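Local coordinates for uncharacterized protein VP1736 (Vibrio parahaemolyticus, PDB 3LXQ) that is of unknown function but carries a sulfatase-family domain of the alkaline phosphatase clan, at residues Glu138-Arg150 and Ala432-Tyr444. Residues are numbered along the deposited sequence; the frame is centred on the assembly and turned at random.
Sequences EAVTTGFPPSPSR and ALFASKAYQNNWY
With chi1 at -165°, Phe144 swings its ring away from its own backbone N and into the corner between helix 422-441 and Tyr444. The two rings meet edge to face, planes at 54°: CD1 of Phe144 sits over the centre of the Tyr444 ring, 3.5 Å from Tyr444 CG. On the helix side, the methyl of Ala435 lies over a face of the Phe144 ring, 3.6 Å from CZ, and the methyl of Ala438 comes in at its edge. Phe162 closes on both aromatics from elsewhere in the chain. Beyond the ring, Tyr444 OH donates to Thr142 O at 2.7 Å, tilted 26° from the carbonyl plane, and also takes a proton from a water that bridges to Gly143 O. Further along, Pro145 CG packs at the edge of the Phe434 ring, 3.8 Å from CD2. Two waters accept from the helix backbone, one from Ala435 N at 2.7 Å, the other from Ser436 N, and both also lie within bonding distance of Pro146 O. The loop after helix 133-141, within the sulfatase-family region, is thus joined to the C-terminal helix by a Phe144 ring set against alanine methyls and the Tyr444 ring, while the phenol and its water satisfy the carbonyls of Thr142 and Gly143.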
ATOM      1  N   GLU A 138       6.289   2.008  -2.142  1.00 24.91           N
ATOM      2  CA  GLU A 138       5.967   2.881  -3.286  1.00 25.33           C
ATOM      3  C   GLU A 138       4.484   3.251  -3.320  1.00 24.91           C
ATOM      4  O   GLU A 138       4.125   4.435  -3.370  1.00 25.38           O
ATOM      5  CB  GLU A 138       6.354   2.164  -4.575  1.00 25.42           C
ATOM      6  CG  GLU A 138       5.820   2.741  -5.877  1.00 25.47           C
ATOM      7  CD  GLU A 138       6.360   1.958  -7.070  1.00 25.56           C
ATOM      8  OE1 GLU A 138       5.930   0.798  -7.243  1.00 28.50           O
ATOM      9  OE2 GLU A 138       7.235   2.479  -7.810  1.00 26.02           O
ATOM     10  N   ALA A 139       3.632   2.227  -3.257  1.00 23.78           N
ATOM     11  CA  ALA A 139       2.193   2.408  -3.377  1.00 23.79           C
ATOM     12  C   ALA A 139       1.589   3.247  -2.276  1.00 24.29           C
ATOM     13  O   ALA A 139       0.701   4.039  -2.549  1.00 25.62           O
ATOM     14  CB  ALA A 139       1.483   1.069  -3.434  1.00 22.35           C
ATOM     15  N   VAL A 140       2.025   3.063  -1.029  1.00 24.77           N
ATOM     16  CA  VAL A 140       1.358   3.783   0.075  1.00 26.12           C
ATOM     17  C   VAL A 140       2.018   5.102   0.418  1.00 27.54           C
ATOM     18  O   VAL A 140       1.430   5.926   1.127  1.00 29.66           O
ATOM     19  CB  VAL A 140       1.200   2.909   1.353  1.00 26.68           C
ATOM     20  CG1 VAL A 140       0.422   1.643   1.019  1.00 26.15           C
ATOM     21  CG2 VAL A 140       2.574   2.567   1.980  1.00 25.94           C
ATOM     22  N   THR A 141       3.223   5.341  -0.080  1.00 27.49           N
ATOM     23  CA  THR A 141       3.855   6.639   0.214  1.00 29.51           C
ATOM     24  C   THR A 141       3.784   7.606  -0.961  1.00 29.06           C
ATOM     25  O   THR A 141       3.861   8.824  -0.772  1.00 30.45           O
ATOM     26  CB  THR A 141       5.322   6.510   0.661  1.00 30.81           C
ATOM     27  OG1 THR A 141       6.094   5.925  -0.389  1.00 29.66           O
ATOM     28  CG2 THR A 141       5.418   5.670   1.909  1.00 33.21           C
ATOM     29  N   THR A 142       3.660   7.058  -2.168  1.00 27.82           N
ATOM     30  CA  THR A 142       3.673   7.857  -3.405  1.00 27.72           C
ATOM     31  C   THR A 142       2.438   7.656  -4.296  1.00 27.00           C
ATOM     32  O   THR A 142       2.100   8.539  -5.079  1.00 28.10           O
ATOM     33  CB  THR A 142       4.888   7.554  -4.302  1.00 27.42           C
ATOM     34  OG1 THR A 142       4.651   6.345  -5.040  1.00 25.27           O
ATOM     35  CG2 THR A 142       6.160   7.424  -3.512  1.00 27.58           C
ATOM     36  N   GLY A 143       1.806   6.484  -4.221  1.00 25.22           N
ATOM     37  CA  GLY A 143       0.613   6.223  -5.032  1.00 23.92           C
ATOM     38  C   GLY A 143       0.957   5.924  -6.470  1.00 23.75           C
ATOM     39  O   GLY A 143       0.061   5.797  -7.307  1.00 23.88           O
ATOM     40  N   PHE A 144       2.259   5.784  -6.745  1.00 23.78           N
ATOM     41  CA  PHE A 144       2.785   5.618  -8.090  1.00 23.97           C
ATOM     42  C   PHE A 144       2.487   4.204  -8.525  1.00 22.94           C
ATOM     43  O   PHE A 144       2.715   3.269  -7.757  1.00 23.02           O
ATOM     44  CB  PHE A 144       4.300   5.860  -8.082  1.00 25.31           C
ATOM     45  CG  PHE A 144       4.924   6.063  -9.455  1.00 26.56           C
ATOM     46  CD1 PHE A 144       4.482   7.070 -10.309  1.00 27.62           C
ATOM     47  CD2 PHE A 144       6.003   5.282  -9.851  1.00 26.76           C
ATOM     48  CE1 PHE A 144       5.068   7.263 -11.555  1.00 29.00           C
ATOM     49  CE2 PHE A 144       6.610   5.474 -11.094  1.00 27.85           C
ATOM     50  CZ  PHE A 144       6.147   6.465 -11.949  1.00 29.29           C
ATOM     51  N   PRO A 145       1.957   4.039  -9.744  1.00 23.31           N
ATOM     52  CA  PRO A 145       1.643   2.715 -10.276  1.00 22.95           C
ATOM     53  C   PRO A 145       2.915   1.956 -10.630  1.00 23.77           C
ATOM     54  O   PRO A 145       4.007   2.512 -10.540  1.00 24.82           O
ATOM     55  CB  PRO A 145       0.825   3.012 -11.553  1.00 23.65           C
ATOM     56  CG  PRO A 145       0.522   4.454 -11.518  1.00 24.30           C
ATOM     57  CD  PRO A 145       1.572   5.101 -10.689  1.00 23.89           C
ATOM     58  N   PRO A 146       2.777   0.678 -10.992  1.00 25.15           N
ATOM     59  CA  PRO A 146       3.905  -0.232 -11.202  1.00 26.18           C
ATOM     60  C   PRO A 146       4.494  -0.191 -12.615  1.00 27.79           C
ATOM     61  O   PRO A 146       3.859   0.301 -13.552  1.00 29.19           O
ATOM     62  CB  PRO A 146       3.296  -1.615 -10.915  1.00 25.98           C
ATOM     63  CG  PRO A 146       1.835  -1.460 -11.284  1.00 25.23           C
ATOM     64  CD  PRO A 146       1.476   0.000 -11.062  1.00 25.26           C
ATOM     65  N   SER A 147       5.715  -0.699 -12.754  1.00 29.18           N
ATOM     66  CA  SER A 147       6.350  -0.872 -14.055  1.00 30.56           C
ATOM     67  C   SER A 147       7.012  -2.234 -14.042  1.00 31.40           C
ATOM     68  O   SER A 147       6.996  -2.903 -13.003  1.00 30.59           O
ATOM     69  CB  SER A 147       7.373   0.253 -14.332  1.00 31.88           C
ATOM     70  OG  SER A 147       8.544   0.135 -13.535  1.00 32.80           O
ATOM     71  N   PRO A 148       7.575  -2.672 -15.189  1.00 33.39           N
ATOM     72  CA  PRO A 148       8.404  -3.887 -15.220  1.00 34.69           C
ATOM     73  C   PRO A 148       9.729  -3.678 -14.507  1.00 35.20           C
ATOM     74  O   PRO A 148      10.467  -4.635 -14.304  1.00 36.49           O
ATOM     75  CB  PRO A 148       8.668  -4.097 -16.716  1.00 37.36           C
ATOM     76  CG  PRO A 148       7.609  -3.361 -17.391  1.00 36.95           C
ATOM     77  CD  PRO A 148       7.311  -2.175 -16.544  1.00 34.73           C
ATOM     78  N   SER A 149      10.030  -2.428 -14.157  1.00 34.68           N
ATOM     79  CA  SER A 149      11.248  -2.099 -13.437  1.00 35.50           C
ATOM     80  C   SER A 149      11.014  -2.206 -11.946  1.00 33.86           C
ATOM     81  O   SER A 149       9.899  -2.513 -11.489  1.00 32.41           O
ATOM     82  CB  SER A 149      11.708  -0.672 -13.766  1.00 36.50           C
ATOM     83  OG  SER A 149      12.185  -0.595 -15.090  1.00 38.55           O
ATOM     84  N   ARG A 150      12.068  -1.927 -11.185  1.00 34.62           N
ATOM     85  CA  ARG A 150      11.982  -1.909  -9.732  1.00 33.71           C
ATOM     86  C   ARG A 150      11.160  -0.702  -9.296  1.00 31.49           C
ATOM     87  O   ARG A 150      11.105   0.309  -9.992  1.00 31.03           O
ATOM     88  CB  ARG A 150      13.382  -1.871  -9.117  1.00 35.91           C
ATOM     89  CG  ARG A 150      14.315  -2.966  -9.640  1.00 40.40           C
ATOM     90  CD  ARG A 150      15.723  -2.922  -9.031  1.00 47.16           C
ATOM     91  NE  ARG A 150      16.349  -1.596  -9.056  1.00 51.73           N
ATOM     92  CZ  ARG A 150      17.054  -1.090 -10.073  1.00 55.39           C
ATOM     93  NH1 ARG A 150      17.219  -1.785 -11.192  1.00 57.81           N
ATOM     94  NH2 ARG A 150      17.591   0.129  -9.971  1.00 56.03           N
ATOM     95  N   ALA A 432      -0.499   0.163 -18.004  1.00 31.53           N
ATOM     96  CA  ALA A 432       0.757  -0.593 -17.962  1.00 31.61           C
ATOM     97  C   ALA A 432       1.980   0.276 -18.264  1.00 32.10           C
ATOM     98  O   ALA A 432       3.058   0.049 -17.720  1.00 32.28           O
ATOM     99  CB  ALA A 432       0.709  -1.758 -18.956  1.00 32.45           C
ATOM    100  N   LEU A 433       1.808   1.248 -19.156  1.00 33.08           N
ATOM    101  CA  LEU A 433       2.906   2.077 -19.648  1.00 33.45           C
ATOM    102  C   LEU A 433       3.194   3.310 -18.808  1.00 32.73           C
ATOM    103  O   LEU A 433       4.280   3.898 -18.915  1.00 33.07           O
ATOM    104  CB  LEU A 433       2.600   2.545 -21.069  1.00 36.18           C
ATOM    105  CG  LEU A 433       2.544   1.505 -22.177  1.00 38.13           C
ATOM    106  CD1 LEU A 433       2.005   2.142 -23.453  1.00 41.64           C
ATOM    107  CD2 LEU A 433       3.923   0.900 -22.415  1.00 40.59           C
ATOM    108  N   PHE A 434       2.221   3.724 -18.002  1.00 30.53           N
ATOM    109  CA  PHE A 434       2.269   5.067 -17.419  1.00 30.72           C
ATOM    110  C   PHE A 434       3.485   5.309 -16.518  1.00 30.30           C
ATOM    111  O   PHE A 434       4.235   6.261 -16.742  1.00 31.68           O
ATOM    112  CB  PHE A 434       0.960   5.426 -16.689  1.00 29.41           C
ATOM    113  CG  PHE A 434       1.041   6.715 -15.921  1.00 30.49           C
ATOM    114  CD1 PHE A 434       1.117   7.929 -16.588  1.00 30.14           C
ATOM    115  CD2 PHE A 434       1.067   6.711 -14.533  1.00 30.18           C
ATOM    116  CE1 PHE A 434       1.206   9.118 -15.890  1.00 31.22           C
ATOM    117  CE2 PHE A 434       1.160   7.900 -13.823  1.00 33.01           C
ATOM    118  CZ  PHE A 434       1.229   9.113 -14.507  1.00 31.75           C
ATOM    119  N   ALA A 435       3.678   4.454 -15.517  1.00 29.12           N
ATOM    120  CA  ALA A 435       4.759   4.633 -14.555  1.00 29.71           C
ATOM    121  C   ALA A 435       6.119   4.665 -15.240  1.00 31.08           C
ATOM    122  O   ALA A 435       6.961   5.515 -14.918  1.00 32.80           O
ATOM    123  CB  ALA A 435       4.728   3.565 -13.489  1.00 29.06           C
ATOM    124  N   SER A 436       6.318   3.756 -16.191  1.00 40.71           N
ATOM    125  CA  SER A 436       7.548   3.692 -16.976  1.00 44.00           C
ATOM    126  C   SER A 436       7.818   5.013 -17.721  1.00 44.76           C
ATOM    127  O   SER A 436       8.939   5.516 -17.713  1.00 45.75           O
ATOM    128  CB  SER A 436       7.483   2.515 -17.937  1.00 46.55           C
ATOM    129  OG  SER A 436       8.649   2.427 -18.723  1.00 51.61           O
ATOM    130  N   LYS A 437       6.779   5.597 -18.315  1.00 44.07           N
ATOM    131  CA  LYS A 437       6.930   6.867 -19.016  1.00 44.86           C
ATOM    132  C   LYS A 437       7.035   8.062 -18.065  1.00 43.26           C
ATOM    133  O   LYS A 437       7.782   9.010 -18.333  1.00 44.72           O
ATOM    134  CB  LYS A 437       5.801   7.061 -20.035  1.00 45.20           C
ATOM    135  CG  LYS A 437       5.987   6.286 -21.341  1.00 49.04           C
ATOM    136  CD  LYS A 437       6.680   7.165 -22.385  1.00 52.74           C
ATOM    137  CE  LYS A 437       6.952   6.420 -23.682  1.00 57.81           C
ATOM    138  NZ  LYS A 437       8.258   5.683 -23.671  1.00 61.23           N
ATOM    139  N   ALA A 438       6.285   8.027 -16.965  1.00 40.70           N
ATOM    140  CA  ALA A 438       6.274   9.138 -16.001  1.00 39.38           C
ATOM    141  C   ALA A 438       7.633   9.271 -15.332  1.00 40.48           C
ATOM    142  O   ALA A 438       8.104  10.388 -15.063  1.00 40.75           O
ATOM    143  CB  ALA A 438       5.176   8.942 -14.950  1.00 37.06           C
ATOM    144  N   TYR A 439       8.243   8.114 -15.071  1.00 41.33           N
ATOM    145  CA  TYR A 439       9.588   8.038 -14.516  1.00 43.12           C
ATOM    146  C   TYR A 439      10.609   8.637 -15.482  1.00 46.08           C
ATOM    147  O   TYR A 439      11.361   9.538 -15.109  1.00 47.23           O
ATOM    148  CB  TYR A 439       9.957   6.591 -14.150  1.00 43.71           C
ATOM    149  CG  TYR A 439      11.375   6.463 -13.644  1.00 45.21           C
ATOM    150  CD1 TYR A 439      12.386   5.952 -14.453  1.00 48.48           C
ATOM    151  CD2 TYR A 439      11.713   6.893 -12.362  1.00 45.00           C
ATOM    152  CE1 TYR A 439      13.696   5.861 -13.992  1.00 50.63           C
ATOM    153  CE2 TYR A 439      13.013   6.813 -11.896  1.00 46.53           C
ATOM    154  CZ  TYR A 439      13.996   6.293 -12.710  1.00 49.93           C
ATOM    155  OH  TYR A 439      15.281   6.210 -12.236  1.00 52.95           O
ATOM    156  N   GLN A 440      10.620   8.141 -16.721  1.00 47.92           N
ATOM    157  CA  GLN A 440      11.482   8.671 -17.782  1.00 51.46           C
ATOM    158  C   GLN A 440      11.395  10.184 -17.951  1.00 51.49           C
ATOM    159  O   GLN A 440      12.405  10.836 -18.201  1.00 53.22           O
ATOM    160  CB  GLN A 440      11.140   8.038 -19.131  1.00 53.53           C
ATOM    161  CG  GLN A 440      11.508   6.583 -19.263  1.00 57.00           C
ATOM    162  CD  GLN A 440      11.196   6.035 -20.648  1.00 62.00           C
ATOM    163  OE1 GLN A 440      11.391   6.716 -21.665  1.00 64.52           O
ATOM    164  NE2 GLN A 440      10.714   4.794 -20.696  1.00 62.47           N
ATOM    165  N   ASN A 441      10.187  10.733 -17.821  1.00 49.16           N
ATOM    166  CA  ASN A 441       9.956  12.132 -18.172  1.00 49.95           C
ATOM    167  C   ASN A 441       9.765  13.085 -16.999  1.00 48.84           C
ATOM    168  O   ASN A 441       9.520  14.278 -17.202  1.00 49.43           O
ATOM    169  CB  ASN A 441       8.809  12.250 -19.175  1.00 49.92           C
ATOM    170  CG  ASN A 441       9.118  11.552 -20.487  1.00 52.36           C
ATOM    171  OD1 ASN A 441       9.591  12.172 -21.430  1.00 56.19           O
ATOM    172  ND2 ASN A 441       8.876  10.249 -20.541  1.00 52.12           N
ATOM    173  N   ASN A 442       9.912  12.560 -15.784  1.00 47.29           N
ATOM    174  CA  ASN A 442       9.807  13.353 -14.551  1.00 46.81           C
ATOM    175  C   ASN A 442       8.414  13.923 -14.347  1.00 45.47           C
ATOM    176  O   ASN A 442       8.244  15.089 -13.971  1.00 46.02           O
ATOM    177  CB  ASN A 442      10.862  14.466 -14.513  1.00 49.56           C
ATOM    178  CG  ASN A 442      12.246  13.954 -14.828  1.00 51.90           C
ATOM    179  OD1 ASN A 442      12.768  14.192 -15.915  1.00 53.44           O
ATOM    180  ND2 ASN A 442      12.833  13.212 -13.890  1.00 51.83           N
ATOM    181  N   TRP A 443       7.418  13.067 -14.570  1.00 43.67           N
ATOM    182  CA  TRP A 443       6.024  13.479 -14.467  1.00 42.72           C
ATOM    183  C   TRP A 443       5.485  13.325 -13.059  1.00 41.39           C
ATOM    184  O   TRP A 443       4.317  13.615 -12.805  1.00 41.03           O
ATOM    185  CB  TRP A 443       5.139  12.705 -15.448  1.00 41.93           C
ATOM    186  CG  TRP A 443       5.352  13.058 -16.900  1.00 43.24           C
ATOM    187  CD1 TRP A 443       5.945  14.193 -17.410  1.00 44.27           C
ATOM    188  CD2 TRP A 443       4.937  12.282 -18.032  1.00 43.66           C
ATOM    189  NE1 TRP A 443       5.933  14.151 -18.788  1.00 44.93           N
ATOM    190  CE2 TRP A 443       5.315  12.995 -19.194  1.00 45.03           C
ATOM    191  CE3 TRP A 443       4.273  11.054 -18.176  1.00 42.32           C
ATOM    192  CZ2 TRP A 443       5.061  12.512 -20.481  1.00 46.65           C
ATOM    193  CZ3 TRP A 443       4.028  10.572 -19.458  1.00 43.23           C
ATOM    194  CH2 TRP A 443       4.426  11.298 -20.593  1.00 45.56           C
ATOM    195  N   TYR A 444       6.344  12.913 -12.137  1.00 40.61           N
ATOM    196  CA  TYR A 444       5.872  12.560 -10.816  1.00 40.17           C
ATOM    197  C   TYR A 444       6.695  13.212  -9.702  1.00 41.50           C
ATOM    198  O   TYR A 444       6.951  12.602  -8.662  1.00 41.33           O
ATOM    199  CB  TYR A 444       5.795  11.029 -10.684  1.00 38.32           C
ATOM    200  CG  TYR A 444       4.613  10.532  -9.886  1.00 37.29           C
ATOM    201  CD1 TYR A 444       3.341  10.418 -10.464  1.00 37.02           C
ATOM    202  CD2 TYR A 444       4.762  10.152  -8.554  1.00 37.34           C
ATOM    203  CE1 TYR A 444       2.252   9.944  -9.723  1.00 33.97           C
ATOM    204  CE2 TYR A 444       3.693   9.679  -7.812  1.00 36.16           C
ATOM    205  CZ  TYR A 444       2.441   9.572  -8.399  1.00 35.65           C
ATOM    206  OH  TYR A 444       1.394   9.109  -7.632  1.00 34.95           O
TER
HETATM  207  O   HOH W   1      -0.179   7.740  -9.173  1.00 28.06           O
HETATM  208  O   HOH W   2       2.151   2.281 -14.841  1.00 27.63           O
HETATM  209  O   HOH W   3       4.848   1.294 -16.171  1.00 32.89           O